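Local coordinates for protein cytochrome P450 (CYP102L1) (PDB 6N6Q) that binds heme and, as a phage-encoded member of the cytochrome P450 family, probably catalyses oxygen-dependent oxidation of a small organic substrate, at residues A[423-426]-A[427-431]; A[322-325]-A[326-329]; A[120-123]-A[124-127]. One frame throughout, in Å; residues are numbered along the deposited sequence.

All three interactions are local, lying within one continuous stretch each, so none closes a long loop; they follow one another along the chain without nesting or crossing. From the N terminus, interaction 3 (120-127) comes first, near the start of helix 119-145. Interaction 2 (322-329) follows, turning the chain from helix 322-326 into helix 329-341, and interaction 1 (423-431) comes last, at the heme end of helix 422-439. In space they converge. Interaction 1 touches both others, H427 reaching H126 of interaction 3 and F322 of interaction 2, and these two also meet where F322 packs on M122. Segments far apart in sequence thus share a side-chain core, which reaches the heme through interaction 1.

Interaction 1 (A[423-426]-A[427-431]); sequences QFAQ and HEMVI. With HEM (protoporphyrin IX containing Fe), chain E.
F424 and E428, one helical turn apart, bring an aromatic ring and a carboxylate together beside the heme. E428 OE2 comes to the ring's edge, near its plane, 3.6 Å from F424 CE1, and the carboxylate stands 82° to the ring. The ring's polarised C-H groups are thus the part of F424 that meets the negative group. E428 takes the crowded first torsion, CG between the backbone N and the carbonyl carbon (chi1 63°), which sets CG against its own helix, 3.2 Å from A425 O; an extended chain then carries OE2 to the phenyl edge. The same oxygen is hydrogen-bonded to S283 on helix 265-296, which satisfies this buried polar atom. In the P450 fold, helix 422-439 corresponds to the L helix, which follows the heme-binding cysteine loop and runs along one side of the porphyrin. F424, A425, E428 and M429 all belong to the heme pocket. The small A425 gives the closest approach, its CB 3.5 Å from HEM CAB at the root of a vinyl group, and F424 CD1 touches the HEM methyl CMC at 3.7 Å. M429 works from the next turn: its SD lies 3.7 Å from HEM CBB, the end of that vinyl, while the bend at chi3 (-63°) folds the methyl CE back to within 3.4 Å of A425 O. The thioether therefore touches cofactor and helix at once. M429 N is hydrogen-bonded to A425 O at 2.9 Å, so the oxygen that CE folds back on is already held by the backbone. On another flank, H427 turns its imidazole away from the heme, toward helix 119-145, where NE2 is hydrogen-bonded to H126 ND1 and the two rings meet.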
ATOM      1  N   GLN A 423      -4.424  -8.809  -5.063  1.00 52.53           N
ATOM      2  CA  GLN A 423      -5.674  -9.505  -4.780  1.00 45.64           C
ATOM      3  C   GLN A 423      -5.983  -9.510  -3.288  1.00 48.55           C
ATOM      4  O   GLN A 423      -7.156  -9.514  -2.900  1.00 48.58           O
ATOM      5  CB  GLN A 423      -5.617 -10.933  -5.323  1.00 48.85           C
ATOM      6  CG  GLN A 423      -5.378 -11.018  -6.826  1.00 54.56           C
ATOM      7  CD  GLN A 423      -3.903 -11.004  -7.190  1.00 66.07           C
ATOM      8  OE1 GLN A 423      -3.107 -11.758  -6.630  1.00 61.55           O
ATOM      9  NE2 GLN A 423      -3.532 -10.142  -8.132  1.00 70.28           N
ATOM     10  N   PHE A 424      -4.950  -9.505  -2.443  1.00 49.31           N
ATOM     11  CA  PHE A 424      -5.171  -9.402  -1.005  1.00 43.15           C
ATOM     12  C   PHE A 424      -5.694  -8.021  -0.636  1.00 47.28           C
ATOM     13  O   PHE A 424      -6.643  -7.895   0.148  1.00 52.18           O
ATOM     14  CB  PHE A 424      -3.873  -9.707  -0.251  1.00 47.29           C
ATOM     15  CG  PHE A 424      -4.046  -9.829   1.240  1.00 38.90           C
ATOM     16  CD1 PHE A 424      -4.052  -8.703   2.048  1.00 42.70           C
ATOM     17  CD2 PHE A 424      -4.185 -11.072   1.833  1.00 45.12           C
ATOM     18  CE1 PHE A 424      -4.205  -8.814   3.417  1.00 44.39           C
ATOM     19  CE2 PHE A 424      -4.341 -11.190   3.203  1.00 44.89           C
ATOM     20  CZ  PHE A 424      -4.351 -10.060   3.995  1.00 45.05           C
ATOM     21  N   ALA A 425      -5.085  -6.972  -1.192  1.00 46.15           N
ATOM     22  CA  ALA A 425      -5.501  -5.611  -0.870  1.00 48.14           C
ATOM     23  C   ALA A 425      -6.916  -5.336  -1.360  1.00 44.92           C
ATOM     24  O   ALA A 425      -7.740  -4.778  -0.627  1.00 39.60           O
ATOM     25  CB  ALA A 425      -4.517  -4.608  -1.470  1.00 41.90           C
ATOM     26  N   GLN A 426      -7.220  -5.724  -2.600  1.00 44.44           N
ATOM     27  CA  GLN A 426      -8.552  -5.473  -3.139  1.00 48.88           C
ATOM     28  C   GLN A 426      -9.624  -6.236  -2.371  1.00 47.13           C
ATOM     29  O   GLN A 426     -10.756  -5.757  -2.250  1.00 48.73           O
ATOM     30  CB  GLN A 426      -8.590  -5.830  -4.623  1.00 49.00           C
ATOM     31  CG  GLN A 426      -7.821  -4.851  -5.495  1.00 55.43           C
ATOM     32  CD  GLN A 426      -7.565  -5.381  -6.890  1.00 64.95           C
ATOM     33  OE1 GLN A 426      -7.715  -6.576  -7.149  1.00 69.99           O
ATOM     34  NE2 GLN A 426      -7.177  -4.493  -7.801  1.00 62.29           N
ATOM     35  N   HIS A 427      -9.288  -7.407  -1.830  1.00 49.01           N
ATOM     36  CA  HIS A 427     -10.267  -8.154  -1.047  1.00 46.67           C
ATOM     37  C   HIS A 427     -10.536  -7.471   0.288  1.00 49.12           C
ATOM     38  O   HIS A 427     -11.694  -7.288   0.679  1.00 51.64           O
ATOM     39  CB  HIS A 427      -9.790  -9.590  -0.832  1.00 48.49           C
ATOM     40  CG  HIS A 427     -10.861 -10.510  -0.333  1.00 55.16           C
ATOM     41  ND1 HIS A 427     -11.947 -10.871  -1.101  1.00 52.77           N
ATOM     42  CD2 HIS A 427     -11.015 -11.139   0.857  1.00 58.32           C
ATOM     43  CE1 HIS A 427     -12.723 -11.686  -0.407  1.00 51.94           C
ATOM     44  NE2 HIS A 427     -12.180 -11.863   0.784  1.00 50.58           N
ATOM     45  N   GLU A 428      -9.476  -7.078   1.000  1.00 47.56           N
ATOM     46  CA  GLU A 428      -9.660  -6.482   2.320  1.00 51.65           C
ATOM     47  C   GLU A 428     -10.242  -5.076   2.237  1.00 45.14           C
ATOM     48  O   GLU A 428     -10.953  -4.650   3.152  1.00 49.71           O
ATOM     49  CB  GLU A 428      -8.335  -6.455   3.085  1.00 45.82           C
ATOM     50  CG  GLU A 428      -7.261  -5.594   2.447  1.00 48.55           C
ATOM     51  CD  GLU A 428      -6.127  -5.269   3.399  1.00 58.95           C
ATOM     52  OE1 GLU A 428      -6.407  -4.967   4.580  1.00 54.66           O
ATOM     53  OE2 GLU A 428      -4.955  -5.319   2.969  1.00 52.01           O
ATOM     54  N   MET A 429      -9.954  -4.343   1.159  1.00 47.99           N
ATOM     55  CA  MET A 429     -10.472  -2.984   1.042  1.00 43.36           C
ATOM     56  C   MET A 429     -11.978  -2.972   0.818  1.00 43.44           C
ATOM     57  O   MET A 429     -12.665  -2.063   1.295  1.00 46.80           O
ATOM     58  CB  MET A 429      -9.760  -2.241  -0.090  1.00 48.54           C
ATOM     59  CG  MET A 429      -8.320  -1.854   0.225  1.00 47.71           C
ATOM     60  SD  MET A 429      -7.563  -0.816  -1.041  1.00 47.25           S
ATOM     61  CE  MET A 429      -7.580  -1.915  -2.456  1.00 47.66           C
ATOM     62  N   VAL A 430     -12.510  -3.970   0.110  1.00 47.32           N
ATOM     63  CA  VAL A 430     -13.945  -4.016  -0.145  1.00 49.35           C
ATOM     64  C   VAL A 430     -14.704  -4.450   1.106  1.00 48.08           C
ATOM     65  O   VAL A 430     -15.716  -3.843   1.471  1.00 54.99           O
ATOM     66  CB  VAL A 430     -14.252  -4.937  -1.340  1.00 53.68           C
ATOM     67  CG1 VAL A 430     -15.756  -5.063  -1.537  1.00 50.80           C
ATOM     68  CG2 VAL A 430     -13.600  -4.402  -2.602  1.00 42.76           C
ATOM     69  N   ILE A 431     -14.229  -5.503   1.778  1.00 37.83           N
ATOM     70  CA  ILE A 431     -14.899  -5.971   2.990  1.00 45.55           C
ATOM     71  C   ILE A 431     -14.916  -4.875   4.046  1.00 48.96           C
ATOM     72  O   ILE A 431     -15.911  -4.692   4.758  1.00 53.31           O
ATOM     73  CB  ILE A 431     -14.226  -7.250   3.525  1.00 52.79           C
ATOM     74  CG1 ILE A 431     -14.147  -8.319   2.436  1.00 52.00           C
ATOM     75  CG2 ILE A 431     -14.985  -7.786   4.728  1.00 46.24           C
ATOM     76  CD1 ILE A 431     -13.655  -9.663   2.936  1.00 55.26           C
TER
HETATM   77  CHA HEM E 501       4.820  -4.099  -4.519  1.00 46.16           C
HETATM   78  CHB HEM E 501       1.205  -0.863  -4.240  1.00 48.28           C
HETATM   79  CHC HEM E 501      -0.979  -3.597  -0.861  1.00 46.27           C
HETATM   80  CHD HEM E 501       2.989  -6.395  -0.631  1.00 41.66           C
HETATM   81  C1A HEM E 501       4.030  -2.994  -4.771  1.00 43.26           C
HETATM   82  C2A HEM E 501       4.262  -1.964  -5.767  1.00 48.03           C
HETATM   83  C3A HEM E 501       3.268  -1.077  -5.687  1.00 44.22           C
HETATM   84  C4A HEM E 501       2.361  -1.503  -4.640  1.00 45.94           C
HETATM   85  CMA HEM E 501       3.121   0.184  -6.563  1.00 42.76           C
HETATM   86  CAA HEM E 501       5.450  -1.887  -6.750  1.00 42.25           C
HETATM   87  CBA HEM E 501       6.609  -1.179  -6.053  1.00 45.18           C
HETATM   88  CGA HEM E 501       7.732  -0.914  -7.023  1.00 51.00           C
HETATM   89  O1A HEM E 501       7.556  -1.165  -8.244  1.00 51.99           O
HETATM   90  O2A HEM E 501       8.809  -0.447  -6.572  1.00 42.86           O
HETATM   91  C1B HEM E 501       0.270  -1.350  -3.346  1.00 48.92           C
HETATM   92  C2B HEM E 501      -1.042  -0.786  -3.096  1.00 54.61           C
HETATM   93  C3B HEM E 501      -1.651  -1.540  -2.159  1.00 48.98           C
HETATM   94  C4B HEM E 501      -0.736  -2.605  -1.790  1.00 51.71           C
HETATM   95  CMB HEM E 501      -1.575   0.470  -3.825  1.00 37.77           C
HETATM   96  CAB HEM E 501      -3.058  -1.393  -1.521  1.00 48.91           C
HETATM   97  CBB HEM E 501      -3.931  -0.417  -1.796  1.00 49.45           C
HETATM   98  C1C HEM E 501      -0.118  -4.619  -0.511  1.00 43.20           C
HETATM   99  C2C HEM E 501      -0.393  -5.707   0.405  1.00 53.44           C
HETATM  100  C3C HEM E 501       0.689  -6.484   0.480  1.00 49.43           C
HETATM  101  C4C HEM E 501       1.710  -5.920  -0.394  1.00 43.63           C
HETATM  102  CMC HEM E 501      -1.709  -5.942   1.178  1.00 42.38           C
HETATM  103  CAC HEM E 501       0.762  -7.750   1.369  1.00 47.73           C
HETATM  104  CBC HEM E 501       1.835  -8.545   1.417  1.00 54.44           C
HETATM  105  C1D HEM E 501       3.830  -6.031  -1.665  1.00 45.12           C
HETATM  106  C2D HEM E 501       5.114  -6.630  -1.983  1.00 44.80           C
HETATM  107  C3D HEM E 501       5.616  -6.000  -3.052  1.00 40.40           C
HETATM  108  C4D HEM E 501       4.674  -4.975  -3.459  1.00 42.97           C
HETATM  109  CMD HEM E 501       5.785  -7.792  -1.218  1.00 33.94           C
HETATM  110  CAD HEM E 501       6.966  -6.308  -3.740  1.00 40.48           C
HETATM  111  CBD HEM E 501       6.794  -7.450  -4.737  1.00 32.48           C
HETATM  112  CGD HEM E 501       8.087  -7.689  -5.479  1.00 45.02           C
HETATM  113  O1D HEM E 501       8.343  -8.856  -5.876  1.00 44.89           O
HETATM  114  O2D HEM E 501       8.866  -6.719  -5.669  1.00 43.81           O
HETATM  115  NA  HEM E 501       2.861  -2.673  -4.104  1.00 49.98           N
HETATM  116  NB  HEM E 501       0.420  -2.455  -2.533  1.00 48.44           N
HETATM  117  NC  HEM E 501       1.172  -4.785  -0.975  1.00 47.62           N
HETATM  118  ND  HEM E 501       3.598  -5.026  -2.588  1.00 45.97           N
HETATM  119 FE   HEM E 501       2.069  -3.652  -2.447  1.00 54.90          FE

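Interaction 2 (A[322-325]-A[326-329]); sequences FDQI and AKLR
L328 N donates to I325 O at 3.2 Å, nearly straight at the hydrogen (163°), although the donor stands well above the carbonyl plane, 56° out of it. One residue earlier, K327 N reaches Q324 O in a weaker, more bent bond. Both span only three residues, and with them the short helix 322-326 runs out. L328 is then the centre of an inverse gamma turn and the N-cap residue of helix 329-341, the K helix of the P450 fold, so these few residues redirect the chain between two helices. K327 folds back over the turn it has just left: its chain is bent at chi3 (-68°), bringing CE to 3.5 Å from Q324 CA, while CG lies 3.5 Å from D323 O. Q324 CG lies 4.0 Å from both K327 CE and K327 NZ, so the end of the lysine packs on the aliphatic part of the glutamine. Q324 turns its polar end elsewhere, with OE1 in a weak hydrogen bond to W312 NE1. Facing the protein interior, I325 packs on V430 and I431 of helix 422-439, and L328 also rests on V430. On the outer side K327 NZ stays 6.8 Å from D323 OD2, so any attraction between these exposed, opposite charges is probably modest, and backbone bonds together with carbon contacts carry the turn.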
ATOM      1  N   PHE A 322     -17.082 -15.498   0.722  1.00 49.04           N
ATOM      2  CA  PHE A 322     -15.967 -15.088  -0.129  1.00 51.82           C
ATOM      3  C   PHE A 322     -16.437 -14.612  -1.499  1.00 54.05           C
ATOM      4  O   PHE A 322     -15.921 -13.619  -2.027  1.00 55.27           O
ATOM      5  CB  PHE A 322     -14.974 -16.242  -0.275  1.00 52.05           C
ATOM      6  CG  PHE A 322     -13.865 -15.963  -1.247  1.00 56.41           C
ATOM      7  CD1 PHE A 322     -12.849 -15.079  -0.924  1.00 60.40           C
ATOM      8  CD2 PHE A 322     -13.838 -16.582  -2.484  1.00 58.79           C
ATOM      9  CE1 PHE A 322     -11.829 -14.818  -1.818  1.00 59.33           C
ATOM     10  CE2 PHE A 322     -12.821 -16.327  -3.380  1.00 57.10           C
ATOM     11  CZ  PHE A 322     -11.816 -15.444  -3.047  1.00 58.09           C
ATOM     12  N   ASP A 323     -17.415 -15.301  -2.090  1.00 58.95           N
ATOM     13  CA  ASP A 323     -17.847 -14.971  -3.444  1.00 61.98           C
ATOM     14  C   ASP A 323     -18.575 -13.636  -3.530  1.00 58.42           C
ATOM     15  O   ASP A 323     -18.597 -13.028  -4.605  1.00 61.77           O
ATOM     16  CB  ASP A 323     -18.744 -16.080  -3.994  1.00 61.95           C
ATOM     17  CG  ASP A 323     -17.954 -17.270  -4.496  1.00 71.77           C
ATOM     18  OD1 ASP A 323     -16.888 -17.058  -5.112  1.00 77.06           O
ATOM     19  OD2 ASP A 323     -18.399 -18.416  -4.275  1.00 79.53           O
ATOM     20  N   GLN A 324     -19.168 -13.163  -2.432  1.00 58.39           N
ATOM     21  CA  GLN A 324     -19.950 -11.934  -2.489  1.00 55.50           C
ATOM     22  C   GLN A 324     -19.087 -10.693  -2.665  1.00 56.76           C
ATOM     23  O   GLN A 324     -19.586  -9.671  -3.148  1.00 56.58           O
ATOM     24  CB  GLN A 324     -20.803 -11.789  -1.228  1.00 48.84           C
ATOM     25  CG  GLN A 324     -22.010 -12.705  -1.187  1.00 56.47           C
ATOM     26  CD  GLN A 324     -22.811 -12.550   0.090  1.00 55.75           C
ATOM     27  OE1 GLN A 324     -22.260 -12.244   1.149  1.00 46.79           O
ATOM     28  NE2 GLN A 324     -24.117 -12.764  -0.001  1.00 56.26           N
ATOM     29  N   ILE A 325     -17.808 -10.758  -2.292  1.00 54.03           N
ATOM     30  CA  ILE A 325     -16.975  -9.560  -2.271  1.00 53.19           C
ATOM     31  C   ILE A 325     -16.761  -9.027  -3.682  1.00 51.66           C
ATOM     32  O   ILE A 325     -16.958  -7.835  -3.947  1.00 54.51           O
ATOM     33  CB  ILE A 325     -15.640  -9.851  -1.562  1.00 51.73           C
ATOM     34  CG1 ILE A 325     -15.902 -10.348  -0.140  1.00 49.67           C
ATOM     35  CG2 ILE A 325     -14.760  -8.613  -1.551  1.00 47.89           C
ATOM     36  CD1 ILE A 325     -16.921  -9.519   0.619  1.00 50.24           C
ATOM     37  N   ALA A 326     -16.366  -9.898  -4.611  1.00 48.06           N
ATOM     38  CA  ALA A 326     -16.128  -9.463  -5.981  1.00 48.13           C
ATOM     39  C   ALA A 326     -17.407  -9.080  -6.712  1.00 59.54           C
ATOM     40  O   ALA A 326     -17.328  -8.442  -7.768  1.00 65.95           O
ATOM     41  CB  ALA A 326     -15.396 -10.555  -6.762  1.00 52.23           C
ATOM     42  N   LYS A 327     -18.576  -9.447  -6.184  1.00 58.35           N
ATOM     43  CA  LYS A 327     -19.837  -9.093  -6.820  1.00 53.93           C
ATOM     44  C   LYS A 327     -20.257  -7.655  -6.542  1.00 53.36           C
ATOM     45  O   LYS A 327     -21.210  -7.176  -7.166  1.00 63.41           O
ATOM     46  CB  LYS A 327     -20.944 -10.055  -6.373  1.00 56.46           C
ATOM     47  CG  LYS A 327     -20.746 -11.490  -6.857  1.00 55.58           C
ATOM     48  CD  LYS A 327     -21.974 -12.359  -6.616  1.00 52.79           C
ATOM     49  CE  LYS A 327     -22.220 -12.595  -5.134  1.00 64.44           C
ATOM     50  NZ  LYS A 327     -23.248 -13.647  -4.882  1.00 60.83           N
ATOM     51  N   LEU A 328     -19.577  -6.960  -5.634  1.00 53.41           N
ATOM     52  CA  LEU A 328     -19.859  -5.552  -5.356  1.00 56.25           C
ATOM     53  C   LEU A 328     -19.141  -4.715  -6.407  1.00 59.68           C
ATOM     54  O   LEU A 328     -18.020  -4.247  -6.204  1.00 64.04           O
ATOM     55  CB  LEU A 328     -19.421  -5.181  -3.944  1.00 52.33           C
ATOM     56  CG  LEU A 328     -20.081  -5.964  -2.808  1.00 52.58           C
ATOM     57  CD1 LEU A 328     -19.468  -5.594  -1.466  1.00 46.37           C
ATOM     58  CD2 LEU A 328     -21.583  -5.724  -2.796  1.00 50.45           C
ATOM     59  N   ARG A 329     -19.804  -4.526  -7.551  1.00 58.55           N
ATOM     60  CA  ARG A 329     -19.175  -3.833  -8.674  1.00 59.90           C
ATOM     61  C   ARG A 329     -18.920  -2.365  -8.356  1.00 63.67           C
ATOM     62  O   ARG A 329     -17.814  -1.856  -8.574  1.00 63.62           O
ATOM     63  CB  ARG A 329     -20.042  -3.959  -9.926  1.00 64.73           C
ATOM     64  CG  ARG A 329     -19.756  -2.882 -10.965  1.00 68.25           C
ATOM     65  CD  ARG A 329     -20.812  -2.843 -12.055  1.00 67.88           C
ATOM     66  NE  ARG A 329     -20.779  -1.584 -12.796  1.00 71.36           N
ATOM     67  CZ  ARG A 329     -20.019  -1.361 -13.863  1.00 82.10           C
ATOM     68  NH1 ARG A 329     -19.219  -2.315 -14.323  1.00 84.31           N
ATOM     69  NH2 ARG A 329     -20.056  -0.182 -14.471  1.00 78.19           N
TER

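Interaction 3 (A[120-123]-A[124-127]); sequences EAMS and TYHQ
Y125 lays its ring against A121, one turn back, so that the carbonyl oxygen A121 O sits 3.2 Å above the ring plane, over the centre of one face. A first torsion of -46°, with CG anti to the carbonyl carbon, draws the ring back along the helix in this way. T124 OG1 lies over the same face of the Y125 ring, 3.1 Å above its plane but offset toward the rim; it turns to A121 O beside it, though the modelled separation of the two oxygens is too short to be trusted in detail. M122 uses a different part of the same ring. Bent at both chi2 and chi3, its chain places SD at the ring edge, 3.8 Å from Y125 CD2 and 80° off the ring normal: an edge-on Met-aromatic contact, with the two side chains at about a right angle. The phenol is fixed at its far end as well, since Y125 OH is hydrogen-bonded to A116 O. This is the tightly packed side. Helix 119-145 is the D helix of the P450 fold and packs here against the L helix, 422-439; M122 and Y125 both touch F424 across that interface. M122 also meets F322, and H126 NE2 is hydrogen-bonded to F320 O just before helix 322-326. Through the helix as a whole, backbone bonds reach three residues back, from Y125 N to M122 O at 2.9 Å and, weakly, from H126 N to S123 O at 3.4 Å. The other side of the turn is more open to solvent. There S123 OG takes the position between backbone N and carbonyl carbon (chi1 62°) and donates to E120 O at 2.6 Å, while the E120 side chain is exposed on the outer side.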
ATOM      1  N   GLU A 120      -7.338 -18.134  -5.045  1.00 59.33           N
ATOM      2  CA  GLU A 120      -7.588 -19.337  -4.258  1.00 62.35           C
ATOM      3  C   GLU A 120      -7.105 -19.162  -2.823  1.00 66.24           C
ATOM      4  O   GLU A 120      -7.803 -19.526  -1.870  1.00 68.42           O
ATOM      5  CB  GLU A 120      -6.895 -20.533  -4.912  1.00 65.84           C
ATOM      6  CG  GLU A 120      -6.717 -21.733  -3.997  1.00 63.47           C
ATOM      7  CD  GLU A 120      -5.589 -22.643  -4.450  1.00 74.10           C
ATOM      8  OE1 GLU A 120      -4.836 -22.250  -5.368  1.00 73.00           O
ATOM      9  OE2 GLU A 120      -5.452 -23.749  -3.886  1.00 78.63           O
ATOM     10  N   ALA A 121      -5.904 -18.603  -2.653  1.00 60.21           N
ATOM     11  CA  ALA A 121      -5.365 -18.410  -1.314  1.00 56.86           C
ATOM     12  C   ALA A 121      -6.165 -17.381  -0.526  1.00 56.11           C
ATOM     13  O   ALA A 121      -6.182 -17.428   0.710  1.00 61.15           O
ATOM     14  CB  ALA A 121      -3.896 -17.994  -1.392  1.00 57.70           C
ATOM     15  N   MET A 122      -6.834 -16.454  -1.215  1.00 53.82           N
ATOM     16  CA  MET A 122      -7.617 -15.440  -0.516  1.00 56.14           C
ATOM     17  C   MET A 122      -8.799 -16.059   0.221  1.00 54.16           C
ATOM     18  O   MET A 122      -9.148 -15.618   1.323  1.00 54.57           O
ATOM     19  CB  MET A 122      -8.095 -14.369  -1.496  1.00 51.94           C
ATOM     20  CG  MET A 122      -6.988 -13.455  -1.994  1.00 53.78           C
ATOM     21  SD  MET A 122      -5.970 -12.822  -0.646  1.00 62.39           S
ATOM     22  CE  MET A 122      -7.208 -12.014   0.374  1.00 48.72           C
ATOM     23  N   SER A 123      -9.422 -17.083  -0.368  1.00 49.82           N
ATOM     24  CA  SER A 123     -10.553 -17.730   0.289  1.00 58.68           C
ATOM     25  C   SER A 123     -10.141 -18.372   1.606  1.00 56.94           C
ATOM     26  O   SER A 123     -10.954 -18.458   2.534  1.00 55.85           O
ATOM     27  CB  SER A 123     -11.180 -18.772  -0.640  1.00 55.68           C
ATOM     28  OG  SER A 123     -10.252 -19.793  -0.962  1.00 66.39           O
ATOM     29  N   THR A 124      -8.888 -18.823   1.711  1.00 54.87           N
ATOM     30  CA  THR A 124      -8.404 -19.360   2.977  1.00 54.04           C
ATOM     31  C   THR A 124      -8.340 -18.284   4.053  1.00 52.81           C
ATOM     32  O   THR A 124      -8.536 -18.582   5.236  1.00 55.37           O
ATOM     33  CB  THR A 124      -7.025 -19.997   2.796  1.00 58.71           C
ATOM     34  OG1 THR A 124      -6.063 -18.981   2.488  1.00 61.18           O
ATOM     35  CG2 THR A 124      -7.052 -21.020   1.668  1.00 54.43           C
ATOM     36  N   TYR A 125      -8.076 -17.035   3.668  1.00 50.71           N
ATOM     37  CA  TYR A 125      -7.957 -15.944   4.626  1.00 47.94           C
ATOM     38  C   TYR A 125      -9.277 -15.238   4.903  1.00 46.99           C
ATOM     39  O   TYR A 125      -9.367 -14.504   5.894  1.00 47.66           O
ATOM     40  CB  TYR A 125      -6.952 -14.896   4.129  1.00 50.74           C
ATOM     41  CG  TYR A 125      -5.650 -15.448   3.590  1.00 53.27           C
ATOM     42  CD1 TYR A 125      -5.001 -16.506   4.214  1.00 51.43           C
ATOM     43  CD2 TYR A 125      -5.069 -14.902   2.455  1.00 48.36           C
ATOM     44  CE1 TYR A 125      -3.811 -17.003   3.719  1.00 48.13           C
ATOM     45  CE2 TYR A 125      -3.881 -15.391   1.953  1.00 53.80           C
ATOM     46  CZ  TYR A 125      -3.255 -16.440   2.589  1.00 53.14           C
ATOM     47  OH  TYR A 125      -2.068 -16.928   2.088  1.00 54.06           O
ATOM     48  N   HIS A 126     -10.292 -15.446   4.058  1.00 42.04           N
ATOM     49  CA  HIS A 126     -11.493 -14.612   4.092  1.00 46.42           C
ATOM     50  C   HIS A 126     -12.131 -14.580   5.476  1.00 46.33           C
ATOM     51  O   HIS A 126     -12.512 -13.514   5.970  1.00 46.37           O
ATOM     52  CB  HIS A 126     -12.507 -15.106   3.061  1.00 52.45           C
ATOM     53  CG  HIS A 126     -13.852 -14.461   3.191  1.00 46.33           C
ATOM     54  ND1 HIS A 126     -14.121 -13.197   2.712  1.00 48.39           N
ATOM     55  CD2 HIS A 126     -14.999 -14.899   3.761  1.00 41.00           C
ATOM     56  CE1 HIS A 126     -15.379 -12.889   2.972  1.00 47.89           C
ATOM     57  NE2 HIS A 126     -15.935 -13.904   3.609  1.00 46.15           N
ATOM     58  N   GLN A 127     -12.266 -15.747   6.110  1.00 46.87           N
ATOM     59  CA  GLN A 127     -12.896 -15.810   7.426  1.00 41.57           C
ATOM     60  C   GLN A 127     -12.149 -14.948   8.436  1.00 43.83           C
ATOM     61  O   GLN A 127     -12.760 -14.171   9.181  1.00 51.91           O
ATOM     62  CB  GLN A 127     -12.969 -17.263   7.898  1.00 45.62           C
ATOM     63  CG  GLN A 127     -14.368 -17.865   7.861  1.00 52.55           C
ATOM     64  CD  GLN A 127     -15.043 -17.719   6.508  1.00 60.84           C
ATOM     65  OE1 GLN A 127     -14.544 -18.213   5.492  1.00 60.51           O
ATOM     66  NE2 GLN A 127     -16.184 -17.036   6.487  1.00 47.31           N
TER